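Long-range contacts in major royal jelly protein 1 (PDB 5YYL), which is the most abundant protein of royal jelly, probably nourishes larvae as part of their food, and binds sterol: residues N404-E409 with I428-L432; P66-Q71 with Y377-N383. All blocks are in the same frame, centred on the assembly; numbering follows the deposited sequence.

Contact 1: residues N404-E409 with I428-L432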
loop_
_atom_site.group_PDB
_atom_site.type_symbol
_atom_site.label_atom_id
_atom_site.label_comp_id
_atom_site.label_asym_id
_atom_site.label_seq_id
_atom_site.Cartn_x
_atom_site.Cartn_y
_atom_site.Cartn_z
ATOM N N ASN A 404 -1.294 31.933 -1.374
ATOM C CA ASN A 404 -0.216 31.180 -0.749
ATOM C C ASN A 404 0.863 30.843 -1.746
ATOM O O ASN A 404 0.691 31.050 -2.943
ATOM C CB ASN A 404 -0.725 29.921 0.009
ATOM C CG ASN A 404 -1.279 28.848 -0.909
ATOM O OD1 ASN A 404 -1.642 29.113 -2.072
ATOM N ND2 ASN A 404 -1.342 27.611 -0.399
ATOM N N ALA A 405 1.996 30.380 -1.230
ATOM C CA ALA A 405 3.154 30.036 -2.054
ATOM C C ALA A 405 4.218 29.384 -1.206
ATOM O O ALA A 405 4.265 29.574 0.019
ATOM C CB ALA A 405 3.724 31.264 -2.716
ATOM N N ASN A 406 5.078 28.614 -1.864
ATOM C CA ASN A 406 6.245 28.036 -1.209
ATOM C C ASN A 406 7.271 29.132 -1.033
ATOM O O ASN A 406 7.537 29.878 -1.972
ATOM C CB ASN A 406 6.847 26.916 -2.044
ATOM C CG ASN A 406 8.036 26.283 -1.376
ATOM O OD1 ASN A 406 9.169 26.523 -1.747
ATOM N ND2 ASN A 406 7.779 25.492 -0.356
ATOM N N VAL A 407 7.847 29.215 0.162
ATOM C CA VAL A 407 8.768 30.291 0.496
ATOM C C VAL A 407 10.007 30.207 -0.387
ATOM O O VAL A 407 10.376 31.209 -1.017
ATOM C CB VAL A 407 9.160 30.270 1.986
ATOM C CG1 VAL A 407 10.395 31.124 2.258
ATOM C CG2 VAL A 407 8.005 30.760 2.828
ATOM N N ASN A 408 10.617 29.021 -0.436
ATOM C CA ASN A 408 11.870 28.818 -1.149
ATOM C C ASN A 408 11.698 29.092 -2.645
ATOM O O ASN A 408 12.534 29.768 -3.230
ATOM C CB ASN A 408 12.416 27.405 -0.898
ATOM C CG ASN A 408 13.761 27.162 -1.554
ATOM O OD1 ASN A 408 13.828 26.893 -2.754
ATOM N N GLU A 409 10.615 28.603 -3.245
ATOM C CA GLU A 409 10.293 28.890 -4.657
ATOM C C GLU A 409 10.135 30.401 -4.964
ATOM O O GLU A 409 10.398 30.855 -6.075
ATOM C CB GLU A 409 9.026 28.127 -5.092
ATOM C CG GLU A 409 8.948 27.796 -6.581
ATOM C CD GLU A 409 7.834 26.797 -6.973
ATOM O OE1 GLU A 409 7.275 26.941 -8.095
ATOM O OE2 GLU A 409 7.518 25.855 -6.199
ATOM N N ILE A 428 11.172 18.571 -3.143
ATOM C CA ILE A 428 9.731 18.827 -3.222
ATOM C C ILE A 428 9.344 20.157 -2.589
ATOM O O ILE A 428 9.585 20.404 -1.396
ATOM C CB ILE A 428 8.910 17.718 -2.553
ATOM C CG1 ILE A 428 9.471 16.355 -2.958
ATOM C CG2 ILE A 428 7.433 17.888 -2.933
ATOM C CD1 ILE A 428 8.544 15.183 -2.743
ATOM N N SER A 429 8.720 21.007 -3.393
ATOM C CA SER A 429 8.188 22.279 -2.900
ATOM C C SER A 429 6.706 22.136 -2.531
ATOM O O SER A 429 5.925 21.572 -3.294
ATOM C CB SER A 429 8.397 23.372 -3.933
ATOM O OG SER A 429 9.740 23.789 -3.870
ATOM N N ILE A 430 6.352 22.637 -1.346
ATOM C CA ILE A 430 5.021 22.493 -0.788
ATOM C C ILE A 430 4.338 23.833 -0.560
ATOM O O ILE A 430 4.969 24.793 -0.129
ATOM C CB ILE A 430 5.108 21.825 0.581
ATOM C CG1 ILE A 430 5.851 20.502 0.488
ATOM C CG2 ILE A 430 3.719 21.618 1.171
ATOM C CD1 ILE A 430 5.183 19.465 -0.398
ATOM N N HIS A 431 3.046 23.867 -0.866
ATOM C CA HIS A 431 2.101 24.778 -0.207
ATOM C C HIS A 431 0.720 24.097 -0.158
ATOM O O HIS A 431 0.629 22.897 -0.427
ATOM C CB HIS A 431 2.085 26.150 -0.885
ATOM C CG HIS A 431 1.729 26.129 -2.332
ATOM N ND1 HIS A 431 0.505 25.697 -2.789
ATOM C CD2 HIS A 431 2.421 26.527 -3.430
ATOM C CE1 HIS A 431 0.459 25.829 -4.105
ATOM N NE2 HIS A 431 1.613 26.316 -4.520
ATOM N N LEU A 432 -0.331 24.812 0.232
ATOM C CA LEU A 432 -1.694 24.228 0.222
ATOM C C LEU A 432 -2.388 24.309 -1.164
ATOM O O LEU A 432 -3.510 23.822 -1.344
ATOM C CB LEU A 432 -2.575 24.863 1.303
ATOM C CG LEU A 432 -2.054 24.937 2.741
ATOM C CD1 LEU A 432 -3.105 25.541 3.649
ATOM C CD2 LEU A 432 -1.624 23.592 3.306
ATOM O OXT LEU A 432 -1.867 24.845 -2.150
#
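The imidazole of His431 lies against the backbone of Ala405 and Asn406: His431 CD2 is 3.8 Å from Ala405 CA and 3.7 Å from Asn406 N, the latter meeting the ring at its edge. The side chain of Asn404 covers one face of the ring. Asn406 and His431 are the closest backbone pair (CA to CA 5.4 Å), and the Asn406 side chain has two partners within these segments. Asn406 ND2 donates to Ile430 O at 2.9 Å, while Asn406 OD1 accepts from Glu409 N, also at 2.9 Å. Ser429 CB sits 3.5 Å from Glu409 OE2, and Ser429 OG bonds to Asn374. At the C-terminus His431 ND1 donates to Leu432 OXT at 2.6 Å, while His431 NE2 is hydrogen-bonded to Asp422 of the second subunit. Residues 428-430 also pair antiparallel with a strand of that subunit. Ile430 points its CA-to-CB bond away from 404-409 and lines the sterol pocket, touching the bound ligand. Asn406 is thus a classic N-cap, opening helix 407-411 and, with the same carboxamide, tying this strand-to-helix junction to the C-terminal strand beside the intersubunit sheet.

Contact 2: residues P66-Q71 with Y377-N383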
loop_
_atom_site.group_PDB
_atom_site.type_symbol
_atom_site.label_atom_id
_atom_site.label_comp_id
_atom_site.label_asym_id
_atom_site.label_seq_id
_atom_site.Cartn_x
_atom_site.Cartn_y
_atom_site.Cartn_z
ATOM N N PRO A 66 -12.091 41.647 6.620
ATOM C CA PRO A 66 -11.225 40.721 7.340
ATOM C C PRO A 66 -9.991 41.418 7.893
ATOM O O PRO A 66 -9.409 42.261 7.233
ATOM C CB PRO A 66 -10.859 39.690 6.270
ATOM C CG PRO A 66 -10.903 40.456 4.984
ATOM C CD PRO A 66 -11.853 41.616 5.163
ATOM N N SER A 67 -9.618 41.061 9.104
ATOM C CA SER A 67 -8.476 41.641 9.786
ATOM C C SER A 67 -7.259 40.708 9.720
ATOM O O SER A 67 -6.168 41.149 9.377
ATOM C CB SER A 67 -8.846 41.935 11.239
ATOM O OG SER A 67 -7.755 42.504 11.932
ATOM N N ASP A 68 -7.450 39.436 10.067
ATOM C CA ASP A 68 -6.353 38.474 10.138
ATOM C C ASP A 68 -6.783 37.091 9.644
ATOM O O ASP A 68 -7.964 36.783 9.593
ATOM C CB ASP A 68 -5.841 38.385 11.593
ATOM C CG ASP A 68 -4.390 37.854 11.714
ATOM O OD1 ASP A 68 -3.717 37.639 10.696
ATOM O OD2 ASP A 68 -3.900 37.658 12.845
ATOM N N ILE A 69 -5.801 36.285 9.244
ATOM C CA ILE A 69 -5.997 34.872 8.924
ATOM C C ILE A 69 -4.977 34.077 9.695
ATOM O O ILE A 69 -3.951 34.613 10.121
ATOM C CB ILE A 69 -5.839 34.561 7.416
ATOM C CG1 ILE A 69 -4.452 34.952 6.885
ATOM C CG2 ILE A 69 -6.911 35.293 6.623
ATOM C CD1 ILE A 69 -4.184 34.554 5.447
ATOM N N ASP A 70 -5.266 32.802 9.885
ATOM C CA ASP A 70 -4.259 31.852 10.333
ATOM C C ASP A 70 -4.702 30.444 9.922
ATOM O O ASP A 70 -5.701 30.291 9.225
ATOM C CB ASP A 70 -3.991 31.996 11.836
ATOM C CG ASP A 70 -2.549 31.642 12.215
ATOM O OD1 ASP A 70 -2.100 30.519 11.818
ATOM O OD2 ASP A 70 -1.885 32.454 12.924
ATOM N N GLN A 71 -3.949 29.426 10.317
ATOM C CA GLN A 71 -4.162 28.083 9.817
ATOM C C GLN A 71 -3.638 27.104 10.833
ATOM O O GLN A 71 -2.526 27.286 11.334
ATOM C CB GLN A 71 -3.426 27.920 8.485
ATOM C CG GLN A 71 -3.505 26.532 7.856
ATOM C CD GLN A 71 -2.516 25.523 8.421
ATOM O OE1 GLN A 71 -1.391 25.872 8.773
ATOM N NE2 GLN A 71 -2.930 24.269 8.509
ATOM N N TYR A 377 5.858 27.499 3.728
ATOM C CA TYR A 377 4.978 28.211 2.803
ATOM C C TYR A 377 4.309 29.390 3.483
ATOM O O TYR A 377 4.131 29.402 4.704
ATOM C CB TYR A 377 3.907 27.273 2.225
ATOM C CG TYR A 377 2.985 26.612 3.224
ATOM C CD1 TYR A 377 3.352 25.444 3.886
ATOM C CD2 TYR A 377 1.714 27.131 3.475
ATOM C CE1 TYR A 377 2.488 24.839 4.790
ATOM C CE2 TYR A 377 0.833 26.518 4.376
ATOM C CZ TYR A 377 1.222 25.388 5.034
ATOM O OH TYR A 377 0.365 24.798 5.936
ATOM N N ILE A 378 3.903 30.359 2.666
ATOM C CA ILE A 378 3.361 31.620 3.156
ATOM C C ILE A 378 1.889 31.752 2.788
ATOM O O ILE A 378 1.513 31.402 1.678
ATOM C CB ILE A 378 4.169 32.812 2.594
ATOM C CG1 ILE A 378 3.897 34.084 3.384
ATOM C CG2 ILE A 378 3.887 33.052 1.102
ATOM C CD1 ILE A 378 4.813 35.216 2.986
ATOM N N LEU A 379 1.074 32.227 3.735
ATOM C CA LEU A 379 -0.337 32.549 3.516
ATOM C C LEU A 379 -0.497 34.064 3.560
ATOM O O LEU A 379 -0.033 34.708 4.488
ATOM C CB LEU A 379 -1.186 31.939 4.638
ATOM C CG LEU A 379 -1.145 30.420 4.834
ATOM C CD1 LEU A 379 -1.741 30.027 6.170
ATOM C CD2 LEU A 379 -1.841 29.732 3.677
ATOM N N VAL A 380 -1.185 34.631 2.585
ATOM C CA VAL A 380 -1.321 36.085 2.463
ATOM C C VAL A 380 -2.798 36.484 2.368
ATOM O O VAL A 380 -3.487 36.058 1.451
ATOM C CB VAL A 380 -0.592 36.588 1.207
ATOM C CG1 VAL A 380 -0.674 38.101 1.111
ATOM C CG2 VAL A 380 0.851 36.120 1.218
ATOM N N LEU A 381 -3.281 37.283 3.324
ATOM C CA LEU A 381 -4.603 37.914 3.231
ATOM C C LEU A 381 -4.416 39.239 2.559
ATOM O O LEU A 381 -3.657 40.081 3.031
ATOM C CB LEU A 381 -5.257 38.161 4.598
ATOM C CG LEU A 381 -6.586 38.937 4.550
ATOM C CD1 LEU A 381 -7.643 38.161 3.783
ATOM C CD2 LEU A 381 -7.091 39.242 5.946
ATOM N N SER A 382 -5.124 39.417 1.459
ATOM C CA SER A 382 -5.070 40.622 0.696
ATOM C C SER A 382 -6.505 41.057 0.450
ATOM O O SER A 382 -7.132 40.716 -0.562
ATOM C CB SER A 382 -4.342 40.318 -0.585
ATOM O OG SER A 382 -4.639 41.268 -1.553
ATOM N N ASN A 383 -7.049 41.764 1.440
ATOM C CA ASN A 383 -8.257 42.561 1.273
ATOM C C ASN A 383 -7.955 43.799 0.422
ATOM O O ASN A 383 -6.876 43.900 -0.183
ATOM C CB ASN A 383 -8.898 42.905 2.629
ATOM C CG ASN A 383 -7.999 43.712 3.559
ATOM O OD1 ASN A 383 -7.282 44.643 3.153
ATOM N ND2 ASN A 383 -8.063 43.368 4.848
#
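This is face-to-face packing of two β-strands from different sheets, where the first and last blades of a six-bladed β-propeller meet deep inside the chain. The strands run nearly antiparallel, at 160°, but their axes come no closer than 7.4 Å, well beyond the roughly 4.8 Å of backbone-paired strands, so side chains make the contact. Ile69 fills the middle: Ile69 CD1 lies 3.9 Å from Leu381 CB and 4.1 Å from Leu379 CB, and also meets the backbone between Val380 and Leu381, with Leu381 N at 3.6 Å. Toward one end Pro66 CB packs on Leu381 CD2 at 3.8 Å, and a weak hydrogen bond runs from Asn383 ND2 to Pro66 O at 3.0 Å. Toward the other end Gln71 CB rests 3.6 Å from Leu379 CD1, and Gln71 OE1 comes within 3.5 Å of Tyr377 OH; Gln71 NE2 bonds to His73 O. On 377-383 Leu379, Leu381 and Asn383 point at the partner while Val380 and Ser382 point away. On 66-71 the alternation is broken: Pro66, Ile69 and Gln71 point at the partner, while the consecutive Ser67 and Asp68, and then Asp70, point away. Asp70 makes salt bridges to Lys358 and Lys360. Strand 65-72 pairs with 75-81 in its own sheet, reaches 124-129 of the next blade through Ser67 and Asp68, and packs on 353-361, 373-383 and 400-406 of the closing blade.

In the fold
Strand 373-383 is what the two contacts share: strands 400-406 and 426-430 of contact 1 are both its neighbours in the last blade's sheet, while contact 2 packs the first blade onto its face. Their centres lie 15 Å apart, yet they touch directly, with a probable hydrogen bond between Ala405 O and Ile378 N at 2.8 Å and with Leu432 CD2 packed 3.5 Å from Tyr377 OH. Contact 1 is the one at the sterol: the side chain of Ile430 is about 3 Å from the bound 94R, whereas the side chain of Tyr377 in contact 2 is about 9 Å from a bound 94R. One sheet thus connects the buried blade-to-blade packing with strand 426-430, which touches both the sterol and the second subunit.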